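Local coordinates for putative NADH dehydrogenase/NAD(P)H nitroreductase (Parabacteroides distasonis, PDB 3M5K), which binds flavin mononucleotide and is probably a nitroreductase-family oxidoreductase that would use the flavin to carry electrons, perhaps from NAD(P)H, at residues A100-L105 with P143-P148; P69-L74 with V117-Y122; V82-T87 with D139-L144. All coordinates share one frame; numbering follows the deposited sequence. Where two conformers were deposited one is given.

Contact 1 of 3, residues A100-L105 with P143-P148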
loop_
_atom_site.group_PDB
_atom_site.type_symbol
_atom_site.label_atom_id
_atom_site.label_comp_id
_atom_site.label_asym_id
_atom_site.label_seq_id
_atom_site.Cartn_x
_atom_site.Cartn_y
_atom_site.Cartn_z
ATOM N N ALA A 100 -2.507 -0.970 1.386
ATOM C CA ALA A 100 -1.856 0.237 1.933
ATOM C C ALA A 100 -1.340 -0.005 3.370
ATOM O O ALA A 100 -0.239 0.380 3.720
ATOM C CB ALA A 100 -2.799 1.431 1.889
ATOM N N ALA A 101 -2.142 -0.656 4.204
ATOM C CA ALA A 101 -1.715 -1.037 5.547
ATOM C C ALA A 101 -0.469 -1.918 5.511
ATOM O O ALA A 101 0.494 -1.711 6.290
ATOM C CB ALA A 101 -2.882 -1.766 6.267
ATOM N N SER A 102 -0.509 -2.923 4.627
ATOM C CA SER A 102 0.618 -3.835 4.433
ATOM C C SER A 102 1.897 -3.084 4.098
ATOM O O SER A 102 2.958 -3.366 4.669
ATOM C CB SER A 102 0.266 -4.913 3.398
ATOM O OG SER A 102 -0.747 -5.761 3.919
ATOM N N GLN A 103 1.817 -2.142 3.147
ATOM C CA GLN A 103 2.967 -1.347 2.759
ATOM C C GLN A 103 3.524 -0.496 3.902
ATOM O O GLN A 103 4.745 -0.453 4.083
ATOM C CB GLN A 103 2.650 -0.491 1.495
ATOM C CG GLN A 103 3.869 0.263 0.880
ATOM C CD GLN A 103 5.004 -0.657 0.526
ATOM O OE1 GLN A 103 4.808 -1.875 0.381
ATOM N NE2 GLN A 103 6.198 -0.097 0.367
ATOM N N ASN A 104 2.647 0.135 4.699
ATOM C CA ASN A 104 3.107 0.814 5.929
ATOM C C ASN A 104 3.908 -0.125 6.853
ATOM O O ASN A 104 4.939 0.266 7.432
ATOM C CB ASN A 104 1.955 1.388 6.743
ATOM C CG ASN A 104 1.469 2.750 6.265
ATOM O OD1 ASN A 104 2.002 3.324 5.312
ATOM N ND2 ASN A 104 0.392 3.237 6.909
ATOM N N LEU A 105 3.416 -1.362 6.978
ATOM C CA LEU A 105 4.012 -2.355 7.891
ATOM C C LEU A 105 5.408 -2.716 7.386
ATOM O O LEU A 105 6.381 -2.736 8.161
ATOM C CB LEU A 105 3.112 -3.579 8.041
ATOM C CG LEU A 105 3.503 -4.622 9.082
ATOM C CD1 LEU A 105 2.211 -5.273 9.580
ATOM C CD2 LEU A 105 4.528 -5.656 8.557
ATOM N N PRO A 143 -8.078 -13.263 4.564
ATOM C CA PRO A 143 -6.641 -13.008 4.659
ATOM C C PRO A 143 -5.998 -12.520 3.346
ATOM O O PRO A 143 -6.135 -13.169 2.294
ATOM C CB PRO A 143 -6.067 -14.366 5.074
ATOM C CG PRO A 143 -7.056 -15.374 4.457
ATOM C CD PRO A 143 -8.393 -14.726 4.583
ATOM N N LEU A 144 -5.333 -11.354 3.423
ATOM C CA LEU A 144 -4.693 -10.768 2.251
ATOM C C LEU A 144 -3.330 -11.435 2.024
ATOM O O LEU A 144 -2.953 -11.745 0.900
ATOM C CB LEU A 144 -4.475 -9.251 2.403
ATOM C CG LEU A 144 -3.793 -8.582 1.181
ATOM C CD1 LEU A 144 -4.611 -8.811 -0.138
ATOM C CD2 LEU A 144 -3.619 -7.062 1.498
ATOM N N ASN A 145 -2.593 -11.592 3.108
ATOM C CA ASN A 145 -1.181 -12.012 3.037
ATOM C C ASN A 145 -0.707 -12.642 4.334
ATOM O O ASN A 145 -1.381 -12.562 5.343
ATOM C CB ASN A 145 -0.280 -10.823 2.624
ATOM C CG ASN A 145 -0.456 -9.596 3.511
ATOM O OD1 ASN A 145 -0.720 -9.706 4.712
ATOM N ND2 ASN A 145 -0.341 -8.406 2.910
ATOM N N VAL A 146 0.461 -13.287 4.283
ATOM C CA VAL A 146 1.227 -13.596 5.472
ATOM C C VAL A 146 2.546 -12.867 5.363
ATOM O O VAL A 146 3.246 -12.954 4.339
ATOM C CB VAL A 146 1.472 -15.151 5.670
ATOM C CG1 VAL A 146 2.222 -15.392 7.019
ATOM C CG2 VAL A 146 0.142 -15.944 5.553
ATOM N N ILE A 147 2.908 -12.160 6.415
ATOM C CA ILE A 147 4.149 -11.367 6.420
ATOM C C ILE A 147 5.070 -11.900 7.532
ATOM O O ILE A 147 4.948 -11.514 8.683
ATOM C CB ILE A 147 3.894 -9.821 6.622
ATOM C CG1 ILE A 147 2.873 -9.301 5.568
ATOM C CG2 ILE A 147 5.213 -9.042 6.581
ATOM C CD1 ILE A 147 2.517 -7.825 5.682
ATOM N N PRO A 148 5.986 -12.806 7.159
ATOM C CA PRO A 148 7.004 -13.183 8.133
ATOM C C PRO A 148 7.877 -11.970 8.430
ATOM O O PRO A 148 8.126 -11.136 7.546
ATOM C CB PRO A 148 7.804 -14.282 7.441
ATOM C CG PRO A 148 7.082 -14.609 6.171
ATOM C CD PRO A 148 6.145 -13.480 5.865
#
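Ser102 OG takes part in two hydrogen bonds: one with the carbonyl O of Cys98, one turn back in its own helix, and one from Asn145 across the contact. The second is nearly straight, with Asn145 ND2 2.9 Å from Ser102 OG, an N-H...O angle of 163° and the hydroxyl almost in the amide plane. Ser102 OG stands anti to its carbonyl carbon, while Asn145 CG occupies the crowded position between backbone N and carbonyl carbon (chi1 54°), which carries the amide across to the helix. The other polar atom of the amide, OD1, accepts from Val83 N, so the rotation of the group is set by bonds on both its atoms. In the nitroreductase fold this is where helix 94-111 lies on the antiparallel sheet: its 100-105 segment runs at 12° to segment 143-148 of strand 141-150, with axes 10.2 Å apart. An alanine at Asn145 would lose both amide bonds and would probably loosen the polar tie between helix and sheet. Further along, the side chains of Leu105 and Ile147 meet tip to tip, Leu105 CD2 lying 4.0 Å from Ile147 CG2. Leu144 CD2 approaches Ser102 OG to 4.0 Å, bringing an apolar methyl alongside the buried hydroxyl.

Contact 2 of 3, residues P69-L74 with V117-Y122. With FMN (flavin mononucleotide), chain C.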
loop_
_atom_site.group_PDB
_atom_site.type_symbol
_atom_site.label_atom_id
_atom_site.label_comp_id
_atom_site.label_asym_id
_atom_site.label_seq_id
_atom_site.Cartn_x
_atom_site.Cartn_y
_atom_site.Cartn_z
ATOM N N PRO A 69 3.361 -23.120 -0.953
ATOM C CA PRO A 69 4.510 -23.090 -1.859
ATOM C C PRO A 69 5.383 -21.831 -1.877
ATOM O O PRO A 69 6.597 -21.957 -1.964
ATOM C CB PRO A 69 3.864 -23.301 -3.226
ATOM C CG PRO A 69 2.773 -24.304 -2.925
ATOM C CD PRO A 69 2.226 -23.845 -1.573
ATOM N N PHE A 70 4.846 -20.632 -1.779
ATOM C CA PHE A 70 5.800 -19.502 -1.794
ATOM C C PHE A 70 6.028 -18.839 -0.453
ATOM O O PHE A 70 6.511 -17.694 -0.366
ATOM C CB PHE A 70 5.381 -18.538 -2.893
ATOM C CG PHE A 70 5.298 -19.216 -4.214
ATOM C CD1 PHE A 70 6.463 -19.611 -4.861
ATOM C CD2 PHE A 70 4.076 -19.576 -4.753
ATOM C CE1 PHE A 70 6.415 -20.296 -6.062
ATOM C CE2 PHE A 70 4.020 -20.254 -5.966
ATOM C CZ PHE A 70 5.200 -20.615 -6.616
ATOM N N ALA A 71 5.720 -19.577 0.612
ATOM C CA ALA A 71 5.867 -19.066 1.961
ATOM C C ALA A 71 6.556 -20.102 2.851
ATOM O O ALA A 71 6.281 -20.216 4.045
ATOM C CB ALA A 71 4.494 -18.626 2.533
ATOM N N ARG A 72 7.523 -20.823 2.285
ATOM C CA ARG A 72 8.183 -21.895 3.048
ATOM C C ARG A 72 9.043 -21.347 4.193
ATOM O O ARG A 72 9.331 -22.070 5.159
ATOM C CB ARG A 72 9.049 -22.796 2.136
ATOM C CG ARG A 72 8.350 -23.435 0.973
ATOM C CD ARG A 72 7.282 -24.417 1.363
ATOM N NE ARG A 72 6.894 -25.199 0.190
ATOM C CZ ARG A 72 5.720 -25.808 0.009
ATOM N NH1 ARG A 72 4.753 -25.733 0.909
ATOM N NH2 ARG A 72 5.498 -26.484 -1.117
HETATM N N MSE A 73 9.427 -20.074 4.081
HETATM C CA MSE A 73 10.224 -19.377 5.102
HETATM C C MSE A 73 9.519 -19.230 6.455
HETATM O O MSE A 73 10.168 -18.947 7.472
HETATM C CB MSE A 73 10.703 -18.008 4.582
HETATM C CG MSE A 73 9.715 -16.842 4.711
HETATM SE SE MSE A 73 8.228 -17.058 3.501
HETATM C CE MSE A 73 9.149 -16.530 1.867
ATOM N N LEU A 74 8.205 -19.445 6.480
ATOM C CA LEU A 74 7.445 -19.459 7.739
ATOM C C LEU A 74 8.028 -20.482 8.741
ATOM O O LEU A 74 7.904 -20.317 9.946
ATOM C CB LEU A 74 5.960 -19.752 7.503
ATOM C CG LEU A 74 5.173 -18.569 6.935
ATOM C CD1 LEU A 74 3.787 -19.017 6.449
ATOM C CD2 LEU A 74 5.075 -17.450 7.974
ATOM N N VAL A 117 8.638 -9.858 4.356
ATOM C CA VAL A 117 8.231 -10.147 2.995
ATOM C C VAL A 117 6.733 -10.349 2.955
ATOM O O VAL A 117 6.152 -11.016 3.816
ATOM C CB VAL A 117 8.937 -11.400 2.381
ATOM C CG1 VAL A 117 8.677 -12.671 3.251
ATOM C CG2 VAL A 117 8.518 -11.586 0.873
ATOM N N TRP A 118 6.107 -9.717 1.971
ATOM C CA TRP A 118 4.680 -9.892 1.696
ATOM C C TRP A 118 4.503 -11.203 0.913
ATOM O O TRP A 118 4.999 -11.317 -0.209
ATOM C CB TRP A 118 4.219 -8.697 0.878
ATOM C CG TRP A 118 2.801 -8.674 0.390
ATOM C CD1 TRP A 118 2.012 -9.736 -0.018
ATOM C CD2 TRP A 118 2.039 -7.491 0.148
ATOM N NE1 TRP A 118 0.800 -9.269 -0.450
ATOM C CE2 TRP A 118 0.792 -7.893 -0.358
ATOM C CE3 TRP A 118 2.303 -6.120 0.322
ATOM C CZ2 TRP A 118 -0.215 -6.963 -0.696
ATOM C CZ3 TRP A 118 1.295 -5.193 -0.027
ATOM C CH2 TRP A 118 0.072 -5.632 -0.530
ATOM N N THR A 119 3.837 -12.187 1.509
ATOM C CA THR A 119 3.501 -13.432 0.795
ATOM C C THR A 119 2.001 -13.475 0.586
ATOM O O THR A 119 1.223 -13.287 1.523
ATOM C CB THR A 119 4.052 -14.730 1.460
ATOM O OG1 THR A 119 3.298 -15.088 2.627
ATOM C CG2 THR A 119 5.574 -14.539 1.819
ATOM N N ALA A 120 1.603 -13.728 -0.648
ATOM C CA ALA A 120 0.196 -13.610 -1.020
ATOM C C ALA A 120 -0.657 -14.716 -0.426
ATOM O O ALA A 120 -0.213 -15.863 -0.336
ATOM C CB ALA A 120 0.036 -13.608 -2.548
ATOM N N VAL A 121 -1.889 -14.374 -0.039
ATOM C CA VAL A 121 -2.910 -15.366 0.273
ATOM C C VAL A 121 -4.066 -15.187 -0.727
ATOM O O VAL A 121 -4.123 -15.855 -1.765
ATOM C CB VAL A 121 -3.304 -15.319 1.775
ATOM C CG1 VAL A 121 -4.379 -16.335 2.084
ATOM C CG2 VAL A 121 -2.061 -15.534 2.658
ATOM N N TYR A 122 -4.924 -14.200 -0.484
ATOM C CA TYR A 122 -5.818 -13.689 -1.493
ATOM C C TYR A 122 -4.990 -13.274 -2.732
ATOM O O TYR A 122 -3.882 -12.717 -2.577
ATOM C CB TYR A 122 -6.587 -12.460 -0.926
ATOM C CG TYR A 122 -7.468 -11.732 -1.926
ATOM C CD1 TYR A 122 -8.824 -12.027 -2.031
ATOM C CD2 TYR A 122 -6.958 -10.700 -2.719
ATOM C CE1 TYR A 122 -9.656 -11.329 -2.920
ATOM C CE2 TYR A 122 -7.756 -10.015 -3.582
ATOM C CZ TYR A 122 -9.104 -10.327 -3.695
ATOM O OH TYR A 122 -9.890 -9.633 -4.594
HETATM N N1 FMN C . 7.138 -13.133 -2.128
HETATM C C2 FMN C . 7.178 -14.475 -1.774
HETATM O O2 FMN C . 8.231 -15.015 -1.411
HETATM N N3 FMN C . 6.027 -15.231 -1.813
HETATM C C4 FMN C . 4.814 -14.729 -2.231
HETATM O O4 FMN C . 3.848 -15.476 -2.224
HETATM C C4A FMN C . 4.750 -13.377 -2.612
HETATM N N5 FMN C . 3.555 -12.814 -3.076
HETATM C C5A FMN C . 3.498 -11.434 -3.240
HETATM C C6 FMN C . 2.260 -10.854 -3.502
HETATM C C7 FMN C . 2.107 -9.470 -3.629
HETATM C C7M FMN C . 0.671 -8.995 -3.896
HETATM C C8 FMN C . 3.255 -8.615 -3.477
HETATM C C8M FMN C . 3.221 -7.101 -3.579
HETATM C C9 FMN C . 4.485 -9.197 -3.227
HETATM C C9A FMN C . 4.642 -10.622 -3.101
HETATM N N10 FMN C . 5.902 -11.243 -2.871
HETATM C C10 FMN C . 5.935 -12.591 -2.546
HETATM C "C1'" FMN C . 7.202 -10.483 -2.801
HETATM C "C2'" FMN C . 7.679 -10.174 -4.229
HETATM O "O2'" FMN C . 8.324 -11.306 -4.800
HETATM C "C3'" FMN C . 8.635 -8.969 -4.235
HETATM O "O3'" FMN C . 7.997 -7.800 -3.744
HETATM C "C4'" FMN C . 9.269 -8.724 -5.600
HETATM O "O4'" FMN C . 10.106 -9.823 -5.997
HETATM C "C5'" FMN C . 10.063 -7.418 -5.583
HETATM O "O5'" FMN C . 11.142 -7.495 -4.667
HETATM P P FMN C . 11.330 -6.483 -3.426
HETATM O O1P FMN C . 11.449 -5.082 -4.009
HETATM O O2P FMN C . 10.173 -6.616 -2.431
HETATM O O3P FMN C . 12.587 -6.911 -2.723
#
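The FMN pocket of this nitroreductase-family protein is built partly here, where the loop 69-74 meets segment 117-122, the end of strand 115-120 and the turn after it, beside the isoalloxazine. No hydrogen bond joins the two segments directly; each is bonded to the flavin instead. Phe70 O accepts from FMN N3 at 2.9 Å with an N-H...O angle of 157°, and Ala120 N donates to FMN O4 over a longer 3.3 Å. The Phe70 ring is carried away from the strand, with CG anti to its carbonyl carbon (chi1 -56°), and its CB stays near N3 and O4 of the flavin. Between the segments the packing is by van der Waals contact, centred on Thr119. Its CG2 meets the selenium of selenomethionine Met73 tip to tip, with Met73 SE 4.0 Å from Thr119 CG2, and Ala71 CB lies 3.7 Å from Thr119 OG1. That hydroxyl is hydrogen-bonded to Val146 O on the neighbouring strand, which holds the threonine with its methyl toward the loop. The Met73 chain bends at chi2 and chi3, bringing CE to 4.1 Å from Val117 CG1 and also close to FMN O2. Val117 CG2, anti to the backbone N, points to the pyrimidine side, reaching FMN N1 at 3.6 Å. Trp118 CG is likewise anti to its backbone N, and one face of the indole lies over the dimethylbenzene end, NE1 being 3.4 Å from FMN C7. Ser43 N of the second subunit also bonds the flavin, so the pocket draws on both chains. Phe70 O serves the N3-H, while Ala120 N reaches O4 from above the ring plane and also lies 3.2 Å from FMN N5. Such an N-H would probably stabilise negative charge building up there on reduction.

Contact 3 of 3, residues V82-T87 with D139-L144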
loop_
_atom_site.group_PDB
_atom_site.type_symbol
_atom_site.label_atom_id
_atom_site.label_comp_id
_atom_site.label_asym_id
_atom_site.label_seq_id
_atom_site.Cartn_x
_atom_site.Cartn_y
_atom_site.Cartn_z
ATOM N N VAL A 82 -0.395 -11.652 9.816
ATOM C CA VAL A 82 -1.387 -11.876 8.748
ATOM C C VAL A 82 -2.343 -10.690 8.684
ATOM O O VAL A 82 -3.056 -10.408 9.660
ATOM C CB VAL A 82 -2.150 -13.213 8.978
ATOM C CG1 VAL A 82 -3.213 -13.466 7.890
ATOM C CG2 VAL A 82 -1.100 -14.400 9.031
ATOM N N VAL A 83 -2.294 -9.951 7.572
ATOM C CA VAL A 83 -3.192 -8.833 7.371
ATOM C C VAL A 83 -4.458 -9.342 6.695
ATOM O O VAL A 83 -4.385 -9.964 5.645
ATOM C CB VAL A 83 -2.528 -7.667 6.561
ATOM C CG1 VAL A 83 -3.530 -6.471 6.444
ATOM C CG2 VAL A 83 -1.154 -7.274 7.192
ATOM N N CYS A 84 -5.610 -9.046 7.314
ATOM C CA CYS A 84 -6.917 -9.475 6.854
ATOM C C CYS A 84 -7.849 -8.289 6.615
ATOM O O CYS A 84 -7.671 -7.228 7.219
ATOM C CB CYS A 84 -7.576 -10.389 7.890
ATOM S SG CYS A 84 -6.611 -11.854 8.357
ATOM N N GLY A 85 -8.846 -8.487 5.756
ATOM C CA GLY A 85 -9.874 -7.496 5.574
ATOM C C GLY A 85 -11.227 -8.021 5.957
ATOM O O GLY A 85 -11.531 -9.230 5.820
ATOM N N ASP A 86 -12.010 -7.138 6.560
ATOM C CA ASP A 86 -13.379 -7.459 6.895
ATOM C C ASP A 86 -14.274 -7.079 5.707
ATOM O O ASP A 86 -14.517 -5.896 5.411
ATOM C CB ASP A 86 -13.793 -6.758 8.204
ATOM C CG ASP A 86 -15.207 -7.120 8.654
ATOM O OD1 ASP A 86 -16.058 -7.384 7.802
ATOM O OD2 ASP A 86 -15.467 -7.097 9.875
ATOM N N THR A 87 -14.816 -8.093 5.056
ATOM C CA THR A 87 -15.540 -7.916 3.787
ATOM C C THR A 87 -16.966 -7.415 4.025
ATOM O O THR A 87 -17.619 -6.970 3.084
ATOM C CB THR A 87 -15.581 -9.220 2.970
ATOM O OG1 THR A 87 -16.260 -10.212 3.741
ATOM C CG2 THR A 87 -14.137 -9.704 2.650
ATOM N N ASP A 139 -15.923 -16.304 8.319
ATOM C CA ASP A 139 -16.257 -16.261 6.901
ATOM C C ASP A 139 -16.161 -14.863 6.272
ATOM O O ASP A 139 -15.882 -14.735 5.082
ATOM C CB ASP A 139 -17.685 -16.772 6.690
ATOM C CG ASP A 139 -17.853 -18.207 7.120
ATOM O OD1 ASP A 139 -17.079 -19.047 6.639
ATOM O OD2 ASP A 139 -18.751 -18.463 7.945
ATOM N N HIS A 140 -16.452 -13.850 7.071
ATOM C CA HIS A 140 -16.396 -12.417 6.647
ATOM C C HIS A 140 -15.001 -11.763 6.782
ATOM O O HIS A 140 -14.832 -10.554 6.501
ATOM C CB HIS A 140 -17.459 -11.602 7.386
ATOM C CG HIS A 140 -17.110 -11.298 8.799
ATOM N ND1 HIS A 140 -17.293 -12.208 9.825
ATOM C CD2 HIS A 140 -16.586 -10.194 9.367
ATOM C CE1 HIS A 140 -16.885 -11.672 10.959
ATOM N NE2 HIS A 140 -16.449 -10.449 10.711
ATOM N N ILE A 141 -14.009 -12.535 7.211
ATOM C CA ILE A 141 -12.625 -12.080 7.354
ATOM C C ILE A 141 -11.782 -12.761 6.281
ATOM O O ILE A 141 -11.702 -13.999 6.228
ATOM C CB ILE A 141 -12.078 -12.342 8.781
ATOM C CG1 ILE A 141 -12.953 -11.617 9.831
ATOM C CG2 ILE A 141 -10.584 -11.976 8.842
ATOM C CD1 ILE A 141 -12.983 -10.067 9.743
HETATM N N MSE A 142 -11.198 -11.962 5.389
HETATM C CA MSE A 142 -10.374 -12.475 4.276
HETATM C C MSE A 142 -8.899 -12.203 4.520
HETATM O O MSE A 142 -8.487 -11.051 4.645
HETATM C CB MSE A 142 -10.780 -11.807 2.964
HETATM C CG MSE A 142 -9.952 -12.225 1.752
HETATM SE SE MSE A 142 -9.988 -14.146 1.420
HETATM C CE MSE A 142 -11.961 -14.294 1.434
ATOM N N PRO A 143 -8.078 -13.263 4.564
ATOM C CA PRO A 143 -6.641 -13.008 4.659
ATOM C C PRO A 143 -5.998 -12.520 3.346
ATOM O O PRO A 143 -6.135 -13.169 2.294
ATOM C CB PRO A 143 -6.067 -14.366 5.074
ATOM C CG PRO A 143 -7.056 -15.374 4.457
ATOM C CD PRO A 143 -8.393 -14.726 4.583
ATOM N N LEU A 144 -5.333 -11.354 3.423
ATOM C CA LEU A 144 -4.693 -10.768 2.251
ATOM C C LEU A 144 -3.330 -11.435 2.024
ATOM O O LEU A 144 -2.953 -11.745 0.900
ATOM C CB LEU A 144 -4.475 -9.251 2.403
ATOM C CG LEU A 144 -3.793 -8.582 1.181
ATOM C CD1 LEU A 144 -4.611 -8.811 -0.138
ATOM C CD2 LEU A 144 -3.619 -7.062 1.498
#
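Asp86 and His140 cross obliquely, carboxylate and imidazole planes 55° apart, with the acid at the edge of the ring: His140 CD2 lies 3.3 Å from Asp86 OD1. This is a carbon contact; Asp86 OD1 is hydrogen-bonded to the backbone N of Ile88 and Lys89, which anchors the carboxylate in the turn after the strand. The ring, its CG in the crowded position (chi1 76°), has Ile141 CG1 over one face. The Ile141 side chain crosses that of Asp86 obliquely, CD1 touching Asp86 CB, while Ile141 CG2 presses on Cys84 CB at 3.5 Å; Cys84, Asp86, Ile141 and Pro143 point to one face of the sheet. Beneath, strands 79-86 and 141-150 pair as the two inner strands of this chain's four-stranded antiparallel sheet. Gly85 and Met142 form the hydrogen-bonded pair, Met142 N reaching Gly85 O at 2.8 Å and 174°, with Gly85 N returning the bond to Met142 O; Leu144 N bonds Val83 O. Selenomethionine Met142 points to the other face, where its CB is met by Thr87 CG2, the side chains crossing obliquely. His140 O accepts twice from Thr87: from N at 2.9 Å, nearly along the C=O axis, and from OG1 at 3.1 Å, above the carbonyl plane.

How the contacts relate
Strand 141-150 ties the three contacts together. Contacts 1 and 3 share Pro143 and Leu144, and their centres lie 11 Å apart: the strand pairs with 79-86 while helix 94-111 rests on one of its faces, and the amide of Asn145 bridges the two. On the strand's other edge, contact 2 joins through two probable hydrogen bonds, Leu144 O to Val121 N at 3.0 Å and Pro143 O to Tyr122 N at 3.2 Å. Contact 2 holds the flavin itself; the side chain of Leu144, common to the other two, is about 6 Å from FMN, whereas contact 3 extends away, its centre 16 Å from that of contact 2. Each contact also touches the second subunit.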